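Local coordinates for ribose-phosphate pyrophosphokinase (Thermus thermophilus, PDB 5T3O), which probably transfers the pyrophosphoryl group of ATP to ribose 5-phosphate, making the nucleotide precursor phosphoribosyl pyrophosphate, at residues Ala80-Ala85 and Gly118-Leu123; Pro1-Ser6 and Tyr42-Arg47; Pro147-Tyr152 and Arg281-Ala286. All coordinates share one frame; numbering follows the deposited sequence.

Interaction 1: residues Ala80-Ala85 and Gly118-Leu123; sequences AARVTA and GADRVL
D120 folds its carboxylate over the start of strand 82-85, with OD2 3.7 Å from CG of R82. The two strands belong to a beta-alpha-beta crossover of the PRTase-like fold, helix 106-117 leading from 82-87 to its parallel neighbour 121-125. D120 answers V83 twice: D120 N donates to V83 O at 2.9 Å, and D120 OD2 accepts from V83 N at 2.9 Å on its anti side. With CG beside the backbone N (chi1 -60°), the carboxylate turns back to the V83 amide and stands in, it seems, for a strand carbonyl, as a short acidic side chain can; OD1 forms a salt bridge with K76. T84 lies alongside R121, its hydroxyl against the aliphatic part of the arginine. R82 NH2 comes within 4.0 Å of R121 NE, but acids probably offset the charges: D50 of the same chain and E48 of the second subunit for R82, D141 for R121, whose NH2 also bonds to S79 OG of the second subunit. A water accepts from R82 NH2 and, weakly, from R121 NE. The ladder continues at A85: A85 N donates to R121 O at 2.8 Å, and A85 O accepts from L123 N at 2.9 Å.

Interaction 2: residues Pro1-Ser6 and Tyr42-Arg47; sequences PLLIFS and YEESLR. With SO4 (sulfate ion), chain H.
Strand 2-6 and the loop 42-47 do not pair through their backbones, whose nearest CA atoms, those of L3 and L46, stand 7.5 Å apart, so side chains bridge the gap. F5 offers a flat face to the edge of Y42 in a T-shaped stack: Y42 CE1 lies over the F5 ring centre, with the planes at 79° and the centroids 4.8 Å apart. L46 wedges in beside them, CD2 meeting F5 CE2 at 4.1 Å while also sitting over the centre of one Y42 face. Were F5 replaced by an alanine, the Y42 edge and the L46 methyl would probably lose the surface they pack on. E44 has the carbon length to pass L3, E44 OE2 lying 3.9 Å from L3 CD1, while its OE1 accepts from the backbone N of K27. Farther along the loop S45 makes an ST turn, OG accepting from R47 N and donating to sulfate O1 at 2.7 Å. R47 NE grips the same sulfate O1 at 2.9 Å, and residues of two other subunits complete the site, consistent with the allosteric phosphate site of class I relatives. Strand 2-6 is an outer strand of its parallel sheet within the chain, beside 50-54, and helix 61-77 borders the aromatic pair, M71 touching F5 and A74 and A75 touching Y42.

Interaction 3: residues Pro147-Tyr152 and Arg281-Ala286; sequences PVIANY and RTLTVA
L283, V148 and Y152 bury the most surface where helix 146-156 packs on strand 280-283, an outer strand, within this chain, of the mixed sheet in an alpha/beta domain of the PRTase-like fold. The axes of the short helix and strand segments differ by 138° in direction, and mainly apolar side chains bridge them. L283 and V148 run antiparallel alongside one another, and the fit is tight: V148 CG1 comes to 3.5 Å from L283 CB. A beta-branched valine suits the spot because its second methyl, CG2, can reach on to V285 CG1. Beyond CB, L283 places CG beside its own backbone N (chi1 -48°) and forks: L283 CD2 approaches I149 CD1 at 4.4 Å, and L283 CD1 meets Y152 CD1 at 4.1 Å, the side chains nearly perpendicular. The tyrosine gives a broad carbon surface to the leucine while its OH bonds to E265. At the other end V285 takes the N-cap position of helix 286-298, and its N donates to D270. The long aliphatic stem of R281 can pack on the tyrosine ring while its guanidinium reaches the same E265, R281 CG lying 4.2 Å from Y152 CE1.

How the interactions relate
Interactions 1 and 2 serve the same parallel sheet, their centres 12 Å apart, and touch where A80 CB packs on L46 O. Interaction 1 is buried strand pairing, held by backbone bonds and edged by arginines with acidic partners. Interaction 2 is also buried, yet it joins a strand to a loop by aromatic and aliphatic packing, while S45 and R47 of its loop hold a sulfate between subunits. Interaction 3 belongs to the other sheet, about 27 Å from interaction 1 between centres; it is only partly buried, made by carbon packing with the stem of R281 at its rim, and touched by no other chain. Thus the first two lie near subunit boundaries, whereas 147-152 and 281-286 meet within one subunit.

Interaction 1: residues Ala80-Ala85 and Gly118-Leu123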
# COMPACT_ATOMS: atom_id res chain seq x y z
N ALA A 80 -15.10 -7.19 12.88
CA ALA A 80 -16.24 -6.82 12.08
C ALA A 80 -15.99 -7.25 10.63
O ALA A 80 -14.87 -7.13 10.13
CB ALA A 80 -16.48 -5.33 12.15
N ALA A 81 -17.03 -7.76 9.98
CA ALA A 81 -16.98 -8.13 8.57
C ALA A 81 -16.91 -6.88 7.70
O ALA A 81 -16.27 -6.90 6.66
CB ALA A 81 -18.20 -8.97 8.19
N ARG A 82 -17.58 -5.82 8.12
CA ARG A 82 -17.60 -4.57 7.39
C ARG A 82 -17.86 -3.40 8.34
O ARG A 82 -18.59 -3.55 9.32
CB ARG A 82 -18.69 -4.62 6.31
CG ARG A 82 -18.71 -3.41 5.40
CD ARG A 82 -19.55 -3.64 4.14
NE ARG A 82 -21.00 -3.70 4.40
CZ ARG A 82 -21.92 -3.74 3.44
NH1 ARG A 82 -23.21 -3.79 3.77
NH2 ARG A 82 -21.58 -3.72 2.15
N VAL A 83 -17.23 -2.25 8.09
CA VAL A 83 -17.52 -1.07 8.92
C VAL A 83 -17.73 0.17 8.06
O VAL A 83 -16.95 0.48 7.17
CB VAL A 83 -16.55 -0.88 10.14
CG1 VAL A 83 -15.45 -1.90 10.18
CG2 VAL A 83 -16.02 0.55 10.29
N THR A 84 -18.85 0.83 8.33
CA THR A 84 -19.23 2.04 7.63
C THR A 84 -19.13 3.20 8.60
O THR A 84 -19.59 3.10 9.73
CB THR A 84 -20.68 1.93 7.11
OG1 THR A 84 -20.79 0.77 6.29
CG2 THR A 84 -21.09 3.18 6.31
N ALA A 85 -18.50 4.27 8.15
CA ALA A 85 -18.48 5.51 8.89
C ALA A 85 -19.72 6.30 8.49
O ALA A 85 -19.80 6.82 7.38
CB ALA A 85 -17.21 6.29 8.57
N GLY A 118 -9.53 1.94 8.99
CA GLY A 118 -10.17 0.70 8.54
C GLY A 118 -11.60 0.81 8.01
O GLY A 118 -12.27 -0.22 7.86
N ALA A 119 -12.08 2.02 7.73
CA ALA A 119 -13.44 2.21 7.21
C ALA A 119 -13.55 1.59 5.83
O ALA A 119 -12.70 1.85 4.99
CB ALA A 119 -13.78 3.69 7.12
N ASP A 120 -14.58 0.77 5.61
CA ASP A 120 -14.87 0.17 4.30
C ASP A 120 -15.77 1.05 3.45
O ASP A 120 -15.74 0.96 2.22
CB ASP A 120 -15.52 -1.20 4.46
CG ASP A 120 -14.66 -2.17 5.22
OD1 ASP A 120 -13.47 -2.33 4.84
OD2 ASP A 120 -15.14 -2.76 6.20
N ARG A 121 -16.60 1.88 4.09
CA ARG A 121 -17.44 2.84 3.37
C ARG A 121 -17.87 4.01 4.26
O ARG A 121 -17.74 3.97 5.49
CB ARG A 121 -18.68 2.15 2.75
CG ARG A 121 -19.36 1.14 3.66
CD ARG A 121 -20.75 0.69 3.17
NE ARG A 121 -20.70 0.13 1.82
CZ ARG A 121 -21.03 0.75 0.68
NH1 ARG A 121 -21.49 1.99 0.64
NH2 ARG A 121 -20.89 0.08 -0.45
N VAL A 122 -18.36 5.05 3.59
CA VAL A 122 -18.88 6.23 4.23
C VAL A 122 -20.34 6.40 3.82
O VAL A 122 -20.70 6.19 2.66
CB VAL A 122 -18.04 7.47 3.86
CG1 VAL A 122 -18.65 8.75 4.41
CG2 VAL A 122 -16.61 7.30 4.35
N LEU A 123 -21.17 6.78 4.80
CA LEU A 123 -22.54 7.23 4.58
C LEU A 123 -22.65 8.67 5.11
O LEU A 123 -22.47 8.90 6.31
CB LEU A 123 -23.51 6.32 5.31
CG LEU A 123 -24.95 6.14 4.80
CD1 LEU A 123 -25.86 5.82 5.97
CD2 LEU A 123 -25.50 7.31 4.00
O HOH W 1 -19.07 -2.67 0.82

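Interaction 2: residues Pro1-Ser6 and Tyr42-Arg47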
# COMPACT_ATOMS: atom_id res chain seq x y z
N PRO A 1 -26.70 -9.74 11.88
CA PRO A 1 -25.46 -9.04 11.63
C PRO A 1 -25.49 -7.51 11.52
O PRO A 1 -24.42 -6.93 11.35
CB PRO A 1 -25.01 -9.66 10.29
CG PRO A 1 -25.48 -11.07 10.38
CD PRO A 1 -26.64 -11.12 11.35
N LEU A 2 -26.65 -6.84 11.63
CA LEU A 2 -26.69 -5.36 11.56
C LEU A 2 -26.54 -4.75 12.96
O LEU A 2 -27.44 -4.87 13.79
CB LEU A 2 -27.98 -4.85 10.90
CG LEU A 2 -27.94 -3.46 10.22
CD1 LEU A 2 -29.32 -3.09 9.70
CD2 LEU A 2 -27.42 -2.33 11.10
N LEU A 3 -25.40 -4.10 13.21
CA LEU A 3 -25.14 -3.38 14.46
C LEU A 3 -24.94 -1.89 14.19
O LEU A 3 -24.41 -1.51 13.14
CB LEU A 3 -23.92 -3.93 15.17
CG LEU A 3 -23.92 -5.37 15.70
CD1 LEU A 3 -25.25 -5.75 16.34
CD2 LEU A 3 -23.54 -6.38 14.61
N ILE A 4 -25.36 -1.06 15.14
CA ILE A 4 -25.26 0.40 15.03
C ILE A 4 -24.67 0.95 16.33
O ILE A 4 -25.00 0.49 17.42
CB ILE A 4 -26.63 1.04 14.62
CG1 ILE A 4 -26.62 2.57 14.76
CG2 ILE A 4 -27.79 0.44 15.41
CD1 ILE A 4 -26.17 3.30 13.52
N PHE A 5 -23.76 1.92 16.19
CA PHE A 5 -23.07 2.53 17.32
C PHE A 5 -22.96 4.02 17.10
O PHE A 5 -23.02 4.50 15.97
CB PHE A 5 -21.66 1.95 17.47
CG PHE A 5 -21.64 0.47 17.72
CD1 PHE A 5 -21.66 -0.04 19.01
CD2 PHE A 5 -21.59 -0.42 16.65
CE1 PHE A 5 -21.64 -1.41 19.23
CE2 PHE A 5 -21.57 -1.79 16.87
CZ PHE A 5 -21.59 -2.28 18.16
N SER A 6 -22.80 4.75 18.20
CA SER A 6 -22.64 6.19 18.16
C SER A 6 -21.38 6.59 18.92
O SER A 6 -21.01 5.95 19.91
CB SER A 6 -23.85 6.87 18.82
OG SER A 6 -23.74 8.29 18.76
N TYR A 42 -15.90 -1.65 22.92
CA TYR A 42 -17.19 -2.24 22.59
C TYR A 42 -17.50 -3.28 23.65
O TYR A 42 -16.66 -4.13 23.96
CB TYR A 42 -17.17 -2.89 21.20
CG TYR A 42 -17.03 -1.91 20.06
CD1 TYR A 42 -18.14 -1.26 19.55
CD2 TYR A 42 -15.79 -1.67 19.47
CE1 TYR A 42 -18.03 -0.36 18.50
CE2 TYR A 42 -15.67 -0.78 18.41
CZ TYR A 42 -16.78 -0.13 17.93
OH TYR A 42 -16.68 0.76 16.89
N GLU A 43 -18.71 -3.22 24.20
CA GLU A 43 -19.10 -4.07 25.33
C GLU A 43 -19.55 -5.46 24.84
O GLU A 43 -19.27 -6.47 25.49
CB GLU A 43 -20.20 -3.41 26.17
CG GLU A 43 -20.07 -1.90 26.42
CD GLU A 43 -18.85 -1.49 27.24
OE1 GLU A 43 -17.74 -2.04 27.05
OE2 GLU A 43 -19.00 -0.57 28.07
N GLU A 44 -20.23 -5.47 23.69
CA GLU A 44 -20.72 -6.69 23.03
C GLU A 44 -19.81 -7.10 21.86
O GLU A 44 -19.10 -6.27 21.30
CB GLU A 44 -22.15 -6.45 22.51
CG GLU A 44 -22.26 -5.56 21.26
CD GLU A 44 -23.61 -4.85 21.11
OE1 GLU A 44 -24.03 -4.17 22.07
OE2 GLU A 44 -24.23 -4.95 20.03
N SER A 45 -19.88 -8.37 21.48
CA SER A 45 -19.18 -8.86 20.29
C SER A 45 -19.71 -8.19 19.03
O SER A 45 -20.92 -7.99 18.89
CB SER A 45 -19.32 -10.38 20.18
OG SER A 45 -18.61 -10.89 19.07
N LEU A 46 -18.81 -7.79 18.13
CA LEU A 46 -19.17 -7.30 16.80
C LEU A 46 -18.72 -8.29 15.72
O LEU A 46 -18.68 -7.94 14.55
CB LEU A 46 -18.46 -5.97 16.47
CG LEU A 46 -18.35 -4.76 17.39
CD1 LEU A 46 -17.37 -5.04 18.52
CD2 LEU A 46 -17.88 -3.57 16.57
N ARG A 47 -18.36 -9.51 16.11
CA ARG A 47 -17.63 -10.40 15.21
C ARG A 47 -18.47 -10.78 14.01
O ARG A 47 -19.61 -11.20 14.17
CB ARG A 47 -17.16 -11.65 15.94
CG ARG A 47 -16.24 -12.54 15.12
CD ARG A 47 -15.71 -13.67 15.97
NE ARG A 47 -14.70 -13.21 16.93
CZ ARG A 47 -13.38 -13.30 16.78
NH1 ARG A 47 -12.83 -13.86 15.69
NH2 ARG A 47 -12.58 -12.83 17.75
S SO4 H . -15.38 -11.63 20.39
O1 SO4 H . -16.10 -11.86 19.13
O2 SO4 H . -16.30 -11.86 21.54
O3 SO4 H . -14.23 -12.54 20.50
O4 SO4 H . -14.95 -10.21 20.41

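Interaction 3: residues Pro147-Tyr152 and Arg281-Ala286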
# COMPACT_ATOMS: atom_id res chain seq x y z
N PRO A 147 -35.51 16.29 -0.49
CA PRO A 147 -36.85 15.81 -0.09
C PRO A 147 -37.41 16.43 1.19
O PRO A 147 -38.56 16.88 1.20
CB PRO A 147 -36.65 14.30 0.10
CG PRO A 147 -35.52 13.96 -0.80
CD PRO A 147 -34.61 15.15 -0.77
N VAL A 148 -36.61 16.45 2.25
CA VAL A 148 -37.07 16.90 3.58
C VAL A 148 -37.14 18.44 3.68
O VAL A 148 -37.92 18.98 4.46
CB VAL A 148 -36.19 16.29 4.70
CG1 VAL A 148 -36.67 16.73 6.08
CG2 VAL A 148 -36.20 14.76 4.61
N ILE A 149 -36.32 19.13 2.88
CA ILE A 149 -36.34 20.60 2.79
C ILE A 149 -37.55 21.08 1.97
O ILE A 149 -38.19 22.07 2.35
CB ILE A 149 -35.02 21.15 2.20
CG1 ILE A 149 -33.82 20.80 3.10
CG2 ILE A 149 -35.09 22.66 1.97
CD1 ILE A 149 -33.86 21.35 4.51
N ALA A 150 -37.83 20.41 0.86
CA ALA A 150 -39.03 20.69 0.05
C ALA A 150 -40.32 20.43 0.84
O ALA A 150 -41.22 21.27 0.86
CB ALA A 150 -39.01 19.86 -1.22
N ASN A 151 -40.39 19.28 1.52
CA ASN A 151 -41.55 18.91 2.33
C ASN A 151 -41.72 19.72 3.63
O ASN A 151 -42.68 19.49 4.37
CB ASN A 151 -41.52 17.42 2.67
CG ASN A 151 -42.88 16.89 3.11
OD1 ASN A 151 -43.78 16.71 2.29
ND2 ASN A 151 -43.04 16.66 4.41
N TYR A 152 -40.80 20.63 3.93
CA TYR A 152 -40.98 21.64 4.98
C TYR A 152 -41.64 22.88 4.39
O TYR A 152 -42.63 23.37 4.92
CB TYR A 152 -39.64 21.98 5.65
CG TYR A 152 -39.53 23.39 6.23
CD1 TYR A 152 -39.98 23.67 7.52
CD2 TYR A 152 -38.96 24.42 5.48
CE1 TYR A 152 -39.87 24.95 8.05
CE2 TYR A 152 -38.85 25.71 6.00
CZ TYR A 152 -39.30 25.97 7.28
OH TYR A 152 -39.18 27.25 7.79
N ARG A 281 -36.83 25.74 13.51
CA ARG A 281 -37.44 24.43 13.25
C ARG A 281 -36.35 23.45 12.81
O ARG A 281 -35.46 23.82 12.02
CB ARG A 281 -38.52 24.56 12.16
CG ARG A 281 -39.35 23.31 11.88
CD ARG A 281 -40.36 22.96 12.97
NE ARG A 281 -41.59 23.77 12.89
CZ ARG A 281 -41.82 24.91 13.56
NH1 ARG A 281 -40.93 25.44 14.39
NH2 ARG A 281 -42.99 25.53 13.39
N THR A 282 -36.41 22.21 13.31
CA THR A 282 -35.45 21.17 12.94
C THR A 282 -36.13 19.90 12.39
O THR A 282 -37.04 19.35 13.02
CB THR A 282 -34.48 20.83 14.10
OG1 THR A 282 -35.22 20.57 15.30
CG2 THR A 282 -33.52 21.99 14.35
N LEU A 283 -35.68 19.44 11.21
CA LEU A 283 -36.30 18.33 10.47
C LEU A 283 -35.53 17.03 10.68
O LEU A 283 -34.36 16.95 10.32
CB LEU A 283 -36.33 18.63 8.97
CG LEU A 283 -36.84 19.98 8.42
CD1 LEU A 283 -38.08 20.44 9.17
CD2 LEU A 283 -35.76 21.06 8.45
N THR A 284 -36.17 16.01 11.26
CA THR A 284 -35.49 14.74 11.52
C THR A 284 -35.13 14.05 10.20
O THR A 284 -35.98 13.95 9.31
CB THR A 284 -36.29 13.82 12.47
OG1 THR A 284 -35.45 12.77 12.98
CG2 THR A 284 -37.53 13.21 11.79
N VAL A 285 -33.87 13.64 10.06
CA VAL A 285 -33.41 12.81 8.93
C VAL A 285 -33.01 11.41 9.39
O VAL A 285 -32.44 10.64 8.62
CB VAL A 285 -32.26 13.47 8.12
CG1 VAL A 285 -32.73 14.76 7.47
CG2 VAL A 285 -31.00 13.72 8.95
N ALA A 286 -33.33 11.06 10.64
CA ALA A 286 -33.07 9.72 11.17
C ALA A 286 -33.78 8.60 10.38
O ALA A 286 -33.17 7.54 10.18
CB ALA A 286 -33.44 9.64 12.64